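Local coordinates for putative effector, AYWB SAP54-like protein ('Echinacea purpurea' witches'-broom phytoplasma, PDB 6INR) that is a phytoplasmal effector that causes phyllody symptoms and probably acts by interacting with MADS transcription factors of the host plant, at residues I27-L30 / K31-I34; K75-L78 / K79-N83; E65-K68 / Q69-D72. All coordinates share one frame; numbering follows the deposited sequence.

Interaction 1: I27-L30 / K31-I34; sequences IINL and KQKI
Lys31 N donates to Ile27 O at 2.8 Å, and the N-H...O angle of 171° makes this the straightest of four consecutive i to i+4 bonds that carry one turn of helix into the next. Gln32, Lys33 and Ile34 repeat the pattern onto Ile28, Asn29 and Leu30. On the outer face the side chains of Asn29 and Gln32 lie side by side and point the same way, their amide planes 26° apart. Asn29 ND2 lies 3.6 Å from Gln32 OE1, a loose polar approach.

Carbon-to-carbon contacts flank this ladder. The extended chain of Lys31 lies beside Ile27 and points the same way; its CE comes within 3.8 Å of Ile27 CG2, a branch brought to that side by standing anti to the backbone N. Gln32 passes over Ile28, CD being 4.0 Å from Ile28 CG2. Leu30 and Ile34 touch more lightly, CG to CD1 at 4.5 Å.

The segment belongs to helix 16-49. The side with the buried Ile27 and Leu30 faces helix 55-84: Ile27 packs on Tyr81, and Leu30 on Gln74 and Gln77. At its edge the partly exposed Ile34 also touches Gln74, while Ile28, Asn29 and Gln32 lie on exposed positions.

Interaction 2: K75-L78 / K79-N83; sequences KEQL and KTYKN
Lys79, Thr80, Tyr81 and Lys82 donate their backbone N-H groups to the carbonyls of Lys75, Glu76, Gln77 and Leu78 in the i to i+4 ladder of an alpha-helix, with one irregularity, a second and weak bond from Lys79 N to Glu76 O, whose N-H...O angle is only 118°.

The side chains of the second turn lean back on carbonyl oxygens of the first. Tyr81 has its CG beside the backbone N and anti to the carbonyl carbon (chi1 -83°), a torsion that directs the ring back along the helix toward Gln77. Ring atom CD2 lies 3.4 Å from Gln77 O, which meets the ring obliquely, and CE2 reaches to 4.3 Å from Gln77 CB. That same oxygen accepts the Tyr81 N-H, so the backbone and the ring of one residue converge on a single carbonyl. Lys82 follows the same plan one residue on: it places its CG 3.2 Å from Leu78 O, the acceptor of its own N-H, before its chain bends at chi3. Lys79 touches chiefly through CB, 3.1 Å from Glu76 O, and the end of its extended chain leads off. Thr80 OG1 approaches Glu76 O at 3.5 Å, beside the N-H that Thr80 gives to that oxygen. Leu78 meets the second turn only near its base, with CB 3.1 Å from Lys79 N, while the rest of its side chain is turned elsewhere.

All of this lies on the C-terminal part of helix 55-84, and most of the residues are exposed. One side meets helix 16-49, where Leu78 packs on Leu30 and Tyr81 rests on Asn26, so the partly exposed Leu78 and Tyr81 belong to the interface of the antiparallel helix pair.

Interaction 3: E65-K68 / Q69-D72; sequences ENYK and QLID
Backbone bonds join the two turns: Gln69, Leu70 and Ile71 donate N-H groups to the carbonyls of Glu65, Asn66 and Tyr67, all i to i+4. Ile71 CG1 also lies against the carbonyl that takes its own N-H, 3.1 Å from Tyr67 O. The last rung, Asp72 N to Lys68 O at 3.0 Å, is weak, its N-H...O angle falling to 127°.

The charged contact lies within the first turn. Lys68, bent at chi3, curls back so that NZ meets Glu65 OE2 at 3.2 Å, on the syn side and 17° out of the carboxylate plane, a salt bridge with a hydrogen bond in it.

Among the neutral polar groups, Asn66 and Gln69 cross with amide planes 64° apart. Their near atoms, Asn66 OD1 and Gln69 OE1 at 3.8 Å, are both acceptors as modelled, so proximity here is no evidence of bonding.

Apolar packing comes from Tyr67 and Leu70, side by side and pointing the same way; Leu70 CD2 meets the ring obliquely, 3.6 Å from Tyr67 CD1.

Tyr67 touches Asn37, Lys40 and Ile41 of helix 16-49, and Leu70 touches Asn37. A side bearing Tyr67 and Leu70 turned to the partner helix, with a Glu-Lys pair spaced i to i+3, is consistent with an amphipathic helix in an antiparallel alpha-hairpin.

How the interactions relate
From the N terminus, helix 16-49 carries interaction 1; the chain then turns back and helix 55-84 carries interaction 3 followed by interaction 2. Each contact joins successive helical turns and closes no long loop, and the three run in series, neither nesting nor crossing. The reversal brings the last beside the first: interactions 1 and 2 touch, with Leu30 CD2 3.9 Å from Tyr81 CD2. Interaction 3 reaches interaction 1 more lightly, Ile71 CD1 lying 4.1 Å from Ile34 O. Two successive portions of helix 55-84 are thereby tied to helix 16-49 in one alpha-hairpin.

Interaction 1: I27-L30 / K31-I34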
loop_
_atom_site.group_PDB
_atom_site.type_symbol
_atom_site.label_atom_id
_atom_site.label_comp_id
_atom_site.label_asym_id
_atom_site.label_seq_id
_atom_site.Cartn_x
_atom_site.Cartn_y
_atom_site.Cartn_z
ATOM N N ILE A 27 9.370 -4.074 5.714
ATOM C CA ILE A 27 8.122 -3.742 6.385
ATOM C C ILE A 27 7.813 -2.242 6.435
ATOM O O ILE A 27 6.715 -1.791 6.058
ATOM C CB ILE A 27 8.082 -4.297 7.804
ATOM C CG1 ILE A 27 7.938 -5.825 7.755
ATOM C CG2 ILE A 27 6.934 -3.647 8.552
ATOM C CD1 ILE A 27 7.891 -6.449 9.122
ATOM N N ILE A 28 8.773 -1.467 6.915
ATOM C CA ILE A 28 8.638 -0.003 6.888
ATOM C C ILE A 28 8.360 0.552 5.502
ATOM O O ILE A 28 7.574 1.482 5.339
ATOM C CB ILE A 28 9.874 0.693 7.437
ATOM C CG1 ILE A 28 10.017 0.282 8.893
ATOM C CG2 ILE A 28 9.717 2.208 7.325
ATOM C CD1 ILE A 28 11.281 0.781 9.553
ATOM N N ASN A 29 9.036 0.006 4.508
ATOM C CA ASN A 29 8.854 0.501 3.156
ATOM C C ASN A 29 7.450 0.173 2.706
ATOM O O ASN A 29 6.787 0.972 2.078
ATOM C CB ASN A 29 9.868 -0.069 2.181
ATOM C CG ASN A 29 11.297 0.318 2.512
ATOM O OD1 ASN A 29 12.231 -0.381 2.113
ATOM N ND2 ASN A 29 11.490 1.447 3.210
ATOM N N LEU A 30 7.005 -1.014 3.084
ATOM C CA LEU A 30 5.640 -1.465 2.769
ATOM C C LEU A 30 4.576 -0.586 3.428
ATOM O O LEU A 30 3.595 -0.207 2.809
ATOM C CB LEU A 30 5.423 -2.909 3.191
ATOM C CG LEU A 30 4.196 -3.561 2.563
ATOM C CD1 LEU A 30 4.195 -3.413 1.046
ATOM C CD2 LEU A 30 4.167 -5.035 2.937
ATOM N N LYS A 31 4.768 -0.311 4.698
ATOM C CA LYS A 31 3.911 0.623 5.417
ATOM C C LYS A 31 3.886 2.042 4.843
ATOM O O LYS A 31 2.846 2.718 4.859
ATOM C CB LYS A 31 4.338 0.703 6.860
ATOM C CG LYS A 31 4.000 -0.531 7.670
ATOM C CD LYS A 31 4.212 -0.183 9.135
ATOM C CE LYS A 31 4.329 -1.390 10.036
ATOM N NZ LYS A 31 4.895 -0.931 11.340
ATOM N N GLN A 32 5.028 2.522 4.362
ATOM C CA GLN A 32 5.040 3.847 3.724
ATOM C C GLN A 32 4.250 3.828 2.438
ATOM O O GLN A 32 3.639 4.825 2.076
ATOM C CB GLN A 32 6.454 4.320 3.432
ATOM C CG GLN A 32 7.271 4.505 4.699
ATOM C CD GLN A 32 8.726 4.836 4.445
ATOM O OE1 GLN A 32 9.365 4.305 3.526
ATOM N NE2 GLN A 32 9.273 5.697 5.284
ATOM N N LYS A 33 4.310 2.715 1.719
ATOM C CA LYS A 33 3.534 2.569 0.485
ATOM C C LYS A 33 2.022 2.565 0.787
ATOM O O LYS A 33 1.211 3.175 0.103
ATOM C CB LYS A 33 3.943 1.306 -0.274
ATOM C CG LYS A 33 5.108 1.474 -1.248
ATOM C CD LYS A 33 5.864 0.169 -1.422
ATOM C CE LYS A 33 6.440 -0.010 -2.826
ATOM N NZ LYS A 33 7.422 1.035 -3.241
ATOM N N ILE A 34 1.651 1.864 1.828
ATOM C CA ILE A 34 0.254 1.787 2.210
ATOM C C ILE A 34 -0.232 3.177 2.602
ATOM O O ILE A 34 -1.318 3.608 2.224
ATOM C CB ILE A 34 0.053 0.799 3.368
ATOM C CG1 ILE A 34 0.142 -0.637 2.831
ATOM C CG2 ILE A 34 -1.264 1.071 4.078
ATOM C CD1 ILE A 34 0.390 -1.636 3.917
#

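Interaction 2: K75-L78 / K79-N83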
loop_
_atom_site.group_PDB
_atom_site.type_symbol
_atom_site.label_atom_id
_atom_site.label_comp_id
_atom_site.label_asym_id
_atom_site.label_seq_id
_atom_site.Cartn_x
_atom_site.Cartn_y
_atom_site.Cartn_z
ATOM N N LYS A 75 -1.248 -5.174 2.687
ATOM C CA LYS A 75 -1.561 -5.632 4.053
ATOM C C LYS A 75 -1.406 -7.148 4.176
ATOM O O LYS A 75 -1.005 -7.682 5.203
ATOM C CB LYS A 75 -2.960 -5.223 4.471
ATOM C CG LYS A 75 -3.180 -3.722 4.482
ATOM C CD LYS A 75 -4.278 -3.334 5.439
ATOM C CE LYS A 75 -5.633 -3.902 5.031
ATOM N NZ LYS A 75 -6.706 -3.515 5.998
ATOM N N GLU A 76 -1.698 -7.835 3.094
ATOM C CA GLU A 76 -1.386 -9.280 2.987
ATOM C C GLU A 76 0.122 -9.544 3.174
ATOM O O GLU A 76 0.543 -10.338 4.030
ATOM C CB GLU A 76 -1.803 -9.836 1.609
ATOM C CG GLU A 76 -3.130 -10.576 1.532
ATOM C CD GLU A 76 -3.251 -11.385 0.234
ATOM O OE1 GLU A 76 -3.395 -10.757 -0.846
ATOM O OE2 GLU A 76 -3.185 -12.645 0.289
ATOM N N GLN A 77 0.924 -8.881 2.344
ATOM C CA GLN A 77 2.409 -9.009 2.384
ATOM C C GLN A 77 2.916 -8.687 3.737
ATOM O O GLN A 77 3.799 -9.321 4.257
ATOM C CB GLN A 77 3.097 -8.013 1.467
ATOM C CG GLN A 77 3.554 -8.595 0.169
ATOM C CD GLN A 77 3.576 -7.557 -0.910
ATOM O OE1 GLN A 77 4.419 -6.657 -0.939
ATOM N NE2 GLN A 77 2.639 -7.681 -1.827
ATOM N N LEU A 78 2.341 -7.648 4.287
ATOM C CA LEU A 78 2.733 -7.165 5.592
ATOM C C LEU A 78 2.616 -8.321 6.568
ATOM O O LEU A 78 3.512 -8.589 7.381
ATOM C CB LEU A 78 1.806 -6.013 5.979
ATOM C CG LEU A 78 2.193 -5.040 7.071
ATOM C CD1 LEU A 78 3.498 -4.331 6.717
ATOM C CD2 LEU A 78 1.043 -4.050 7.230
ATOM N N LYS A 79 1.525 -9.061 6.415
ATOM C CA LYS A 79 1.246 -10.212 7.296
ATOM C C LYS A 79 2.330 -11.260 7.140
ATOM O O LYS A 79 2.902 -11.741 8.119
ATOM C CB LYS A 79 -0.140 -10.837 7.033
ATOM C CG LYS A 79 -1.125 -10.628 8.181
ATOM C CD LYS A 79 -2.352 -11.527 8.064
ATOM C CE LYS A 79 -3.016 -11.786 9.424
ATOM N NZ LYS A 79 -4.005 -12.904 9.382
ATOM N N THR A 80 2.591 -11.612 5.893
ATOM C CA THR A 80 3.628 -12.604 5.576
ATOM C C THR A 80 5.008 -12.185 6.105
ATOM O O THR A 80 5.754 -13.000 6.666
ATOM C CB THR A 80 3.772 -12.817 4.068
ATOM O OG1 THR A 80 2.509 -13.214 3.516
ATOM C CG2 THR A 80 4.837 -13.868 3.785
ATOM N N TYR A 81 5.344 -10.911 5.911
ATOM C CA TYR A 81 6.652 -10.389 6.376
ATOM C C TYR A 81 6.777 -10.536 7.876
ATOM O O TYR A 81 7.813 -10.929 8.375
ATOM C CB TYR A 81 6.913 -8.919 5.993
ATOM C CG TYR A 81 7.444 -8.704 4.587
ATOM C CD1 TYR A 81 8.581 -9.356 4.136
ATOM C CD2 TYR A 81 6.835 -7.810 3.734
ATOM C CE1 TYR A 81 9.073 -9.144 2.848
ATOM C CE2 TYR A 81 7.304 -7.602 2.447
ATOM C CZ TYR A 81 8.423 -8.261 2.001
ATOM O OH TYR A 81 8.865 -8.027 0.702
ATOM N N LYS A 82 5.712 -10.193 8.585
ATOM C CA LYS A 82 5.700 -10.314 10.066
ATOM C C LYS A 82 5.848 -11.777 10.498
ATOM O O LYS A 82 6.472 -12.063 11.499
ATOM C CB LYS A 82 4.451 -9.670 10.687
ATOM C CG LYS A 82 4.319 -8.170 10.397
ATOM C CD LYS A 82 3.024 -7.549 10.882
ATOM C CE LYS A 82 2.956 -7.488 12.401
ATOM N NZ LYS A 82 1.751 -6.765 12.900
ATOM N N ASN A 83 5.297 -12.695 9.710
ATOM C CA ASN A 83 5.460 -14.150 9.964
ATOM C C ASN A 83 6.950 -14.487 9.954
ATOM O O ASN A 83 7.486 -15.116 10.868
ATOM C CB ASN A 83 4.796 -15.004 8.871
ATOM C CG ASN A 83 3.402 -15.461 9.226
ATOM O OD1 ASN A 83 3.059 -15.622 10.394
ATOM N ND2 ASN A 83 2.596 -15.721 8.201
#

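Interaction 3: E65-K68 / Q69-D72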
loop_
_atom_site.group_PDB
_atom_site.type_symbol
_atom_site.label_atom_id
_atom_site.label_comp_id
_atom_site.label_asym_id
_atom_site.label_seq_id
_atom_site.Cartn_x
_atom_site.Cartn_y
_atom_site.Cartn_z
ATOM N N GLU A 65 -10.327 2.107 -7.040
ATOM C CA GLU A 65 -10.483 0.657 -6.893
ATOM C C GLU A 65 -9.121 -0.009 -6.937
ATOM O O GLU A 65 -8.799 -0.861 -6.109
ATOM C CB GLU A 65 -11.437 0.069 -7.943
ATOM C CG GLU A 65 -12.899 0.433 -7.685
ATOM C CD GLU A 65 -13.349 0.164 -6.248
ATOM O OE1 GLU A 65 -13.226 -0.999 -5.792
ATOM O OE2 GLU A 65 -13.810 1.116 -5.568
ATOM N N ASN A 66 -8.303 0.442 -7.875
ATOM C CA ASN A 66 -6.916 -0.047 -7.987
ATOM C C ASN A 66 -6.109 0.158 -6.705
ATOM O O ASN A 66 -5.399 -0.741 -6.247
ATOM C CB ASN A 66 -6.201 0.620 -9.135
ATOM C CG ASN A 66 -6.743 0.208 -10.493
ATOM O OD1 ASN A 66 -6.844 -0.971 -10.819
ATOM N ND2 ASN A 66 -7.030 1.196 -11.318
ATOM N N TYR A 67 -6.244 1.338 -6.125
ATOM C CA TYR A 67 -5.546 1.667 -4.870
ATOM C C TYR A 67 -6.025 0.881 -3.677
ATOM O O TYR A 67 -5.257 0.564 -2.788
ATOM C CB TYR A 67 -5.557 3.170 -4.584
ATOM C CG TYR A 67 -4.553 3.844 -5.494
ATOM C CD1 TYR A 67 -3.201 3.477 -5.455
ATOM C CD2 TYR A 67 -4.944 4.766 -6.437
ATOM C CE1 TYR A 67 -2.276 4.028 -6.314
ATOM C CE2 TYR A 67 -4.025 5.327 -7.299
ATOM C CZ TYR A 67 -2.694 4.953 -7.239
ATOM O OH TYR A 67 -1.773 5.524 -8.102
ATOM N N LYS A 68 -7.293 0.544 -3.656
ATOM C CA LYS A 68 -7.820 -0.258 -2.539
ATOM C C LYS A 68 -7.299 -1.683 -2.659
ATOM O O LYS A 68 -6.963 -2.312 -1.669
ATOM C CB LYS A 68 -9.358 -0.240 -2.489
ATOM C CG LYS A 68 -9.963 1.095 -2.047
ATOM C CD LYS A 68 -11.358 1.286 -2.641
ATOM C CE LYS A 68 -12.423 0.629 -1.777
ATOM N NZ LYS A 68 -13.759 0.696 -2.435
ATOM N N GLN A 69 -7.228 -2.179 -3.884
ATOM C CA GLN A 69 -6.715 -3.547 -4.136
ATOM C C GLN A 69 -5.236 -3.626 -3.818
ATOM O O GLN A 69 -4.754 -4.582 -3.248
ATOM C CB GLN A 69 -6.967 -3.978 -5.568
ATOM C CG GLN A 69 -8.416 -3.779 -5.951
ATOM C CD GLN A 69 -8.698 -3.964 -7.427
ATOM O OE1 GLN A 69 -7.911 -3.544 -8.293
ATOM N NE2 GLN A 69 -9.852 -4.578 -7.731
ATOM N N LEU A 70 -4.540 -2.573 -4.208
ATOM C CA LEU A 70 -3.111 -2.398 -3.925
ATOM C C LEU A 70 -2.905 -2.420 -2.425
ATOM O O LEU A 70 -2.065 -3.142 -1.914
ATOM C CB LEU A 70 -2.635 -1.064 -4.515
ATOM C CG LEU A 70 -1.237 -0.888 -5.069
ATOM C CD1 LEU A 70 -0.963 -1.678 -6.331
ATOM C CD2 LEU A 70 -1.083 0.578 -5.378
ATOM N N ILE A 71 -3.704 -1.646 -1.712
ATOM C CA ILE A 71 -3.550 -1.562 -0.257
ATOM C C ILE A 71 -3.829 -2.936 0.328
ATOM O O ILE A 71 -3.264 -3.345 1.346
ATOM C CB ILE A 71 -4.495 -0.538 0.410
ATOM C CG1 ILE A 71 -4.068 0.892 0.074
ATOM C CG2 ILE A 71 -4.507 -0.726 1.936
ATOM C CD1 ILE A 71 -4.789 1.964 0.869
ATOM N N ASP A 72 -4.684 -3.669 -0.365
ATOM C CA ASP A 72 -5.178 -4.964 0.119
ATOM C C ASP A 72 -4.098 -6.007 0.118
ATOM O O ASP A 72 -3.939 -6.725 1.090
ATOM C CB ASP A 72 -6.360 -5.476 -0.715
ATOM C CG ASP A 72 -7.713 -5.023 -0.157
ATOM O OD1 ASP A 72 -7.841 -4.925 1.090
ATOM O OD2 ASP A 72 -8.645 -4.762 -0.958
#